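Local coordinates for protein glucuronoarabinoxylan endo-1,4-beta-xylanase (Clostridium papyrosolvens, PDB 4FMV) that probably hydrolyses internal beta-1,4 linkages of xylan, this chain being the family 30 catalytic barrel and side beta-domain of a longer, dockerin-bearing protein, at residues T12-R17 with N258-I263; M94-S99 with A106-Y111. All coordinates share one frame; numbering follows the deposited sequence.

Contact 1: T12-R17 with N258-I263; sequences TKQEIR and NMNAYI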
loop_
_atom_site.group_PDB
_atom_site.type_symbol
_atom_site.label_atom_id
_atom_site.label_comp_id
_atom_site.label_asym_id
_atom_site.label_seq_id
_atom_site.Cartn_x
_atom_site.Cartn_y
_atom_site.Cartn_z
ATOM N N THR A 12 12.040 -2.527 -17.910
ATOM C CA THR A 12 10.914 -2.406 -17.001
ATOM C C THR A 12 10.857 -3.529 -15.963
ATOM O O THR A 12 11.274 -4.650 -16.190
ATOM C CB THR A 12 9.537 -2.254 -17.723
ATOM O OG1 THR A 12 9.328 -3.335 -18.643
ATOM C CG2 THR A 12 9.448 -0.918 -18.458
ATOM N N LYS A 13 10.318 -3.165 -14.817
ATOM C CA LYS A 13 10.284 -3.915 -13.578
ATOM C C LYS A 13 8.795 -3.958 -13.311
ATOM O O LYS A 13 8.037 -4.027 -14.286
ATOM C CB LYS A 13 11.087 -3.241 -12.478
ATOM C CG LYS A 13 12.555 -3.165 -12.822
ATOM C CD LYS A 13 13.032 -4.505 -13.323
ATOM C CE LYS A 13 14.542 -4.576 -13.360
ATOM N NZ LYS A 13 15.003 -5.986 -13.572
ATOM N N GLN A 14 8.380 -4.193 -12.066
ATOM C CA GLN A 14 6.957 -4.339 -11.745
ATOM C C GLN A 14 6.056 -3.157 -12.159
ATOM O O GLN A 14 6.487 -2.008 -12.249
ATOM C CB GLN A 14 6.779 -4.562 -10.239
ATOM C CG GLN A 14 6.758 -3.280 -9.395
ATOM C CD GLN A 14 8.143 -2.863 -8.866
ATOM O OE1 GLN A 14 9.167 -3.091 -9.503
ATOM N NE2 GLN A 14 8.160 -2.241 -7.699
ATOM N N GLU A 15 4.798 -3.471 -12.442
ATOM C CA GLU A 15 3.796 -2.461 -12.744
ATOM C C GLU A 15 3.310 -1.814 -11.451
ATOM O O GLU A 15 3.160 -2.483 -10.428
ATOM C CB GLU A 15 2.613 -3.101 -13.461
ATOM C CG GLU A 15 1.514 -2.110 -13.833
ATOM C CD GLU A 15 0.399 -2.772 -14.626
ATOM O OE1 GLU A 15 0.493 -3.994 -14.876
ATOM O OE2 GLU A 15 -0.566 -2.079 -14.999
ATOM N N ILE A 16 3.088 -0.508 -11.486
ATOM C CA ILE A 16 2.643 0.192 -10.286
ATOM C C ILE A 16 1.124 0.205 -10.202
ATOM O O ILE A 16 0.448 0.682 -11.113
ATOM C CB ILE A 16 3.184 1.628 -10.239
ATOM C CG1 ILE A 16 4.720 1.613 -10.316
ATOM C CG2 ILE A 16 2.728 2.321 -8.964
ATOM C CD1 ILE A 16 5.351 0.806 -9.191
ATOM N N ARG A 17 0.586 -0.370 -9.129
ATOM C CA ARG A 17 -0.845 -0.315 -8.887
ATOM C C ARG A 17 -1.241 1.024 -8.242
ATOM O O ARG A 17 -2.283 1.598 -8.571
ATOM C CB ARG A 17 -1.307 -1.499 -8.032
ATOM C CG ARG A 17 -2.821 -1.537 -7.732
ATOM C CD ARG A 17 -3.638 -1.551 -9.017
ATOM N NE ARG A 17 -3.038 -2.477 -9.961
ATOM C CZ ARG A 17 -3.254 -2.463 -11.268
ATOM N NH1 ARG A 17 -4.080 -1.573 -11.802
ATOM N NH2 ARG A 17 -2.641 -3.345 -12.038
ATOM N N ASN A 258 10.032 -5.118 -4.966
ATOM C CA ASN A 258 9.343 -5.155 -6.268
ATOM C C ASN A 258 7.821 -5.103 -6.121
ATOM O O ASN A 258 7.064 -5.631 -6.936
ATOM C CB ASN A 258 9.769 -6.356 -7.118
ATOM C CG ASN A 258 11.173 -6.203 -7.671
ATOM O OD1 ASN A 258 11.384 -5.572 -8.707
ATOM N ND2 ASN A 258 12.144 -6.767 -6.971
ATOM N N MET A 259 7.371 -4.413 -5.091
ATOM C CA MET A 259 5.950 -4.407 -4.791
ATOM C C MET A 259 5.175 -3.513 -5.729
ATOM O O MET A 259 5.722 -2.543 -6.275
ATOM C CB MET A 259 5.733 -4.039 -3.332
ATOM C CG MET A 259 6.419 -5.087 -2.452
ATOM S SD MET A 259 5.864 -5.041 -0.774
ATOM C CE MET A 259 6.562 -6.598 -0.196
ATOM N N ASN A 260 3.909 -3.873 -5.951
ATOM C CA ASN A 260 3.047 -3.107 -6.841
ATOM C C ASN A 260 2.419 -1.896 -6.160
ATOM O O ASN A 260 1.989 -0.959 -6.823
ATOM C CB ASN A 260 1.971 -4.024 -7.442
ATOM C CG ASN A 260 2.566 -5.247 -8.132
ATOM O OD1 ASN A 260 2.566 -6.336 -7.578
ATOM N ND2 ASN A 260 3.097 -5.061 -9.335
ATOM N N ALA A 261 2.355 -1.914 -4.829
ATOM C CA ALA A 261 1.693 -0.841 -4.092
ATOM C C ALA A 261 2.257 -0.701 -2.674
ATOM O O ALA A 261 2.747 -1.674 -2.104
ATOM C CB ALA A 261 0.194 -1.114 -4.020
ATOM N N TYR A 262 2.175 0.502 -2.111
ATOM C CA TYR A 262 2.539 0.730 -0.711
ATOM C C TYR A 262 1.411 1.556 -0.096
ATOM O O TYR A 262 1.154 2.692 -0.518
ATOM C CB TYR A 262 3.892 1.449 -0.599
ATOM C CG TYR A 262 4.398 1.661 0.836
ATOM C CD1 TYR A 262 3.848 2.646 1.655
ATOM C CD2 TYR A 262 5.439 0.896 1.345
ATOM C CE1 TYR A 262 4.319 2.866 2.935
ATOM C CE2 TYR A 262 5.911 1.096 2.649
ATOM C CZ TYR A 262 5.334 2.079 3.437
ATOM O OH TYR A 262 5.800 2.290 4.722
ATOM N N ILE A 263 0.722 0.987 0.892
ATOM C CA ILE A 263 -0.447 1.647 1.470
ATOM C C ILE A 263 -0.225 1.932 2.949
ATOM O O ILE A 263 0.003 1.021 3.737
ATOM C CB ILE A 263 -1.737 0.796 1.302
ATOM C CG1 ILE A 263 -2.076 0.588 -0.176
ATOM C CG2 ILE A 263 -2.926 1.436 2.036
ATOM C CD1 ILE A 263 -1.788 -0.829 -0.694
HETATM O O HOH W 1 4.034 -6.264 -11.935
#
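Gln14 lays its bent side chain against the backbone of Asn258 and Met259, with CG 3.4 Å from Asn258 O. CG stands between the backbone N and the carbonyl carbon (chi1 84°), and the chain bends again at chi2, which sets CD beside Asn258 O. NE2 donates to Met259 O at 2.8 Å, tilted from that carbonyl's plane, and also binds Met254 O. Gln14 OE1 and Asn258 OD1 lie 3.4 Å apart, two acceptors reconciled by one guanidinium: Arg300 gives NE to the first and NH2 to the second.

Asn260 ND2 meets Glu15 O at 2.8 Å, almost straight (175° at the hydrogen) and in both the amide and carbonyl planes. A water accepts from ND2 and from Glu15 N, while OD1 takes the N-H of Leu228, so both ends of the amide are bonded. One backbone bond joins the segments, Arg17 N to Asn260 O at 2.8 Å. Arg17 NE continues to Glu227 in a salt bridge.

The touching parts, Lys13 to Arg17 and Asn258 to Ala261, run 14° apart where strand 261-266 begins beside strand 11-22 in the (beta/alpha)8 barrel, with helix 240-255 packed against Ile16 and strand 299-303 pairing with Lys13 and Gln14.

Contact 2: M94-S99 with A106-Y111; sequences MQENFS and AQRLRY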
loop_
_atom_site.group_PDB
_atom_site.type_symbol
_atom_site.label_atom_id
_atom_site.label_comp_id
_atom_site.label_asym_id
_atom_site.label_seq_id
_atom_site.Cartn_x
_atom_site.Cartn_y
_atom_site.Cartn_z
ATOM N N MET A 94 -19.840 -15.681 14.558
ATOM C CA MET A 94 -19.021 -16.641 13.816
ATOM C C MET A 94 -17.734 -17.074 14.538
ATOM O O MET A 94 -17.051 -18.001 14.085
ATOM C CB MET A 94 -18.611 -16.051 12.472
ATOM C CG MET A 94 -19.753 -15.548 11.583
ATOM S SD MET A 94 -19.093 -15.330 9.909
ATOM C CE MET A 94 -20.432 -14.390 9.163
ATOM N N GLN A 95 -17.391 -16.368 15.611
ATOM C CA GLN A 95 -16.198 -16.638 16.421
ATOM C C GLN A 95 -16.335 -17.736 17.476
ATOM O O GLN A 95 -17.429 -18.046 17.937
ATOM C CB GLN A 95 -15.714 -15.362 17.094
ATOM C CG GLN A 95 -15.211 -14.302 16.141
ATOM C CD GLN A 95 -14.841 -13.047 16.884
ATOM O OE1 GLN A 95 -15.678 -12.457 17.570
ATOM N NE2 GLN A 95 -13.584 -12.636 16.777
ATOM N N GLU A 96 -15.210 -18.328 17.856
ATOM C CA GLU A 96 -15.181 -19.146 19.053
ATOM C C GLU A 96 -13.858 -18.942 19.738
ATOM O O GLU A 96 -12.872 -18.585 19.091
ATOM C CB GLU A 96 -15.348 -20.630 18.708
ATOM C CG GLU A 96 -14.225 -21.152 17.832
ATOM C CD GLU A 96 -14.419 -22.591 17.429
ATOM O OE1 GLU A 96 -13.528 -23.128 16.747
ATOM O OE2 GLU A 96 -15.466 -23.183 17.788
ATOM N N ASN A 97 -13.837 -19.175 21.050
ATOM C CA ASN A 97 -12.592 -19.224 21.792
ATOM C C ASN A 97 -11.884 -20.516 21.511
ATOM O O ASN A 97 -12.518 -21.510 21.186
ATOM C CB ASN A 97 -12.841 -19.137 23.295
ATOM C CG ASN A 97 -13.199 -17.747 23.735
ATOM O OD1 ASN A 97 -12.358 -16.843 23.723
ATOM N ND2 ASN A 97 -14.453 -17.555 24.121
ATOM N N PHE A 98 -10.566 -20.507 21.641
ATOM C CA PHE A 98 -9.804 -21.740 21.627
ATOM C C PHE A 98 -8.592 -21.497 22.502
ATOM O O PHE A 98 -8.253 -20.350 22.821
ATOM C CB PHE A 98 -9.394 -22.154 20.206
ATOM C CG PHE A 98 -8.304 -21.294 19.593
ATOM C CD1 PHE A 98 -8.586 -20.029 19.106
ATOM C CD2 PHE A 98 -7.003 -21.766 19.498
ATOM C CE1 PHE A 98 -7.584 -19.233 18.539
ATOM C CE2 PHE A 98 -5.990 -20.986 18.931
ATOM C CZ PHE A 98 -6.285 -19.713 18.453
ATOM N N SER A 99 -7.943 -22.577 22.897
ATOM C CA SER A 99 -6.809 -22.478 23.799
ATOM C C SER A 99 -5.540 -22.378 22.946
ATOM O O SER A 99 -5.181 -23.328 22.249
ATOM C CB SER A 99 -6.780 -23.714 24.710
ATOM O OG SER A 99 -5.939 -23.516 25.825
ATOM N N ALA A 106 -8.131 -16.714 23.336
ATOM C CA ALA A 106 -7.833 -16.503 21.915
ATOM C C ALA A 106 -9.110 -16.736 21.125
ATOM O O ALA A 106 -9.942 -17.537 21.531
ATOM C CB ALA A 106 -6.728 -17.447 21.448
ATOM N N GLN A 107 -9.280 -16.003 20.028
ATOM C CA GLN A 107 -10.490 -16.094 19.217
ATOM C C GLN A 107 -10.109 -16.568 17.830
ATOM O O GLN A 107 -9.063 -16.184 17.311
ATOM C CB GLN A 107 -11.158 -14.713 19.090
ATOM C CG GLN A 107 -11.664 -14.103 20.408
ATOM C CD GLN A 107 -13.000 -14.686 20.884
ATOM O OE1 GLN A 107 -13.721 -15.339 20.128
ATOM N NE2 GLN A 107 -13.326 -14.450 22.154
ATOM N N ARG A 108 -10.956 -17.395 17.230
ATOM C CA ARG A 108 -10.788 -17.767 15.831
ATOM C C ARG A 108 -12.171 -17.843 15.186
ATOM O O ARG A 108 -13.181 -17.896 15.894
ATOM C CB ARG A 108 -10.077 -19.119 15.709
ATOM C CG ARG A 108 -10.859 -20.294 16.266
ATOM C CD ARG A 108 -10.065 -21.587 16.187
ATOM N NE ARG A 108 -10.799 -22.744 16.689
ATOM C CZ ARG A 108 -10.215 -23.851 17.158
ATOM N NH1 ARG A 108 -8.890 -23.961 17.180
ATOM N NH2 ARG A 108 -10.955 -24.854 17.612
ATOM N N LEU A 109 -12.206 -17.853 13.852
ATOM C CA LEU A 109 -13.428 -18.147 13.094
ATOM C C LEU A 109 -13.776 -19.612 13.252
ATOM O O LEU A 109 -12.927 -20.481 12.989
ATOM C CB LEU A 109 -13.184 -17.887 11.604
ATOM C CG LEU A 109 -14.329 -18.097 10.626
ATOM C CD1 LEU A 109 -15.523 -17.183 11.016
ATOM C CD2 LEU A 109 -13.850 -17.801 9.209
ATOM N N ARG A 110 -15.012 -19.895 13.673
ATOM C CA ARG A 110 -15.488 -21.269 13.731
ATOM C C ARG A 110 -15.305 -21.959 12.372
ATOM O O ARG A 110 -15.603 -21.372 11.331
ATOM C CB ARG A 110 -16.957 -21.292 14.142
ATOM C CG ARG A 110 -17.174 -21.046 15.624
ATOM C CD ARG A 110 -18.632 -20.802 15.921
ATOM N NE ARG A 110 -19.456 -21.862 15.365
ATOM C CZ ARG A 110 -20.711 -22.095 15.734
ATOM N NH1 ARG A 110 -21.287 -21.328 16.660
ATOM N NH2 ARG A 110 -21.393 -23.086 15.175
ATOM N N TYR A 111 -14.811 -23.189 12.370
ATOM C CA TYR A 111 -14.672 -23.931 11.103
ATOM C C TYR A 111 -16.030 -24.115 10.402
ATOM O O TYR A 111 -16.128 -24.069 9.167
ATOM C CB TYR A 111 -13.987 -25.301 11.306
ATOM C CG TYR A 111 -12.506 -25.241 11.683
ATOM C CD1 TYR A 111 -11.890 -24.041 12.056
ATOM C CD2 TYR A 111 -11.716 -26.400 11.658
ATOM C CE1 TYR A 111 -10.506 -24.005 12.401
ATOM C CE2 TYR A 111 -10.341 -26.377 12.008
ATOM C CZ TYR A 111 -9.747 -25.175 12.369
ATOM O OH TYR A 111 -8.408 -25.151 12.710
HETATM O O HOH W 2 -20.238 -18.655 17.925
HETATM O O HOH W 3 -14.126 -24.762 14.874
#
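Strands 95-99 and 106-109 run antiparallel with a marked twist, their directions 135° apart and their axes approaching to 4.6 Å. Glu96 and Arg108 form a hydrogen-bonded pair, Glu96 N to Arg108 O and Arg108 N to Glu96 O both measuring 2.9 Å. Gln95 with Leu109 and Asn97 with Gln107 are the flanking non-hydrogen-bonded pairs, and a bond from Arg110 N to Met94 O prolongs the ladder past the strand end.

Glu96 and Arg108 put their side chains on the same face. In the plane of its own guanidinium, Arg108 NE donates to Glu96 OE1 at 2.8 Å, on the anti side and tilted from the carboxylate plane, and NH2 adds a weak bond to the same oxygen. Water 3 donates to this OE1 and accepts from Tyr111 N, so the salt bridge is tied to the backbone beyond the strand.

This is a beta hairpin of strands 95-100 and 103-109, extended by strand 151-152 alongside the latter.

Phe98 CB sits over the centre of the Arg108 guanidinium, 3.5 Å above its plane, and ring and guanidinium planes differ by only 11°. Chi1 of 72° puts Phe98 CG between the backbone N and the carbonyl carbon; one face of the ring meets Ala106 CB, a CH-pi contact 3.9 Å from the centroid. Arg110 draws its CG past Glu96 OE2 at 3.5 Å; its guanidinium pairs with Asp112, and water 2 joins NH1 to Gln95 O. At the buried end Leu109 CD1 touches Met94 CB at 3.6 Å, both side chains resting on helix 114-130.

Contacts 1 and 2 do not touch: their centres lie 35 Å apart and their nearest atoms about 23 Å. Along the chain 94-99 and 106-111 fall within the 240 residues separating 12-17 from 258-263, so the local hairpin is nested inside the loop that contact 1 closes. The pairing differs as well. Contact 1 joins near-parallel parts distant in sequence, mostly through side-chain amides; contact 2 is an antiparallel ladder whose segments are separated by six residues, three of them strand. The centre of contact 1 lies about 9 Å from the centre of the chain, where the barrel meets the beta-rich side domain, whereas that of contact 2 lies about 29 Å from it, at the periphery.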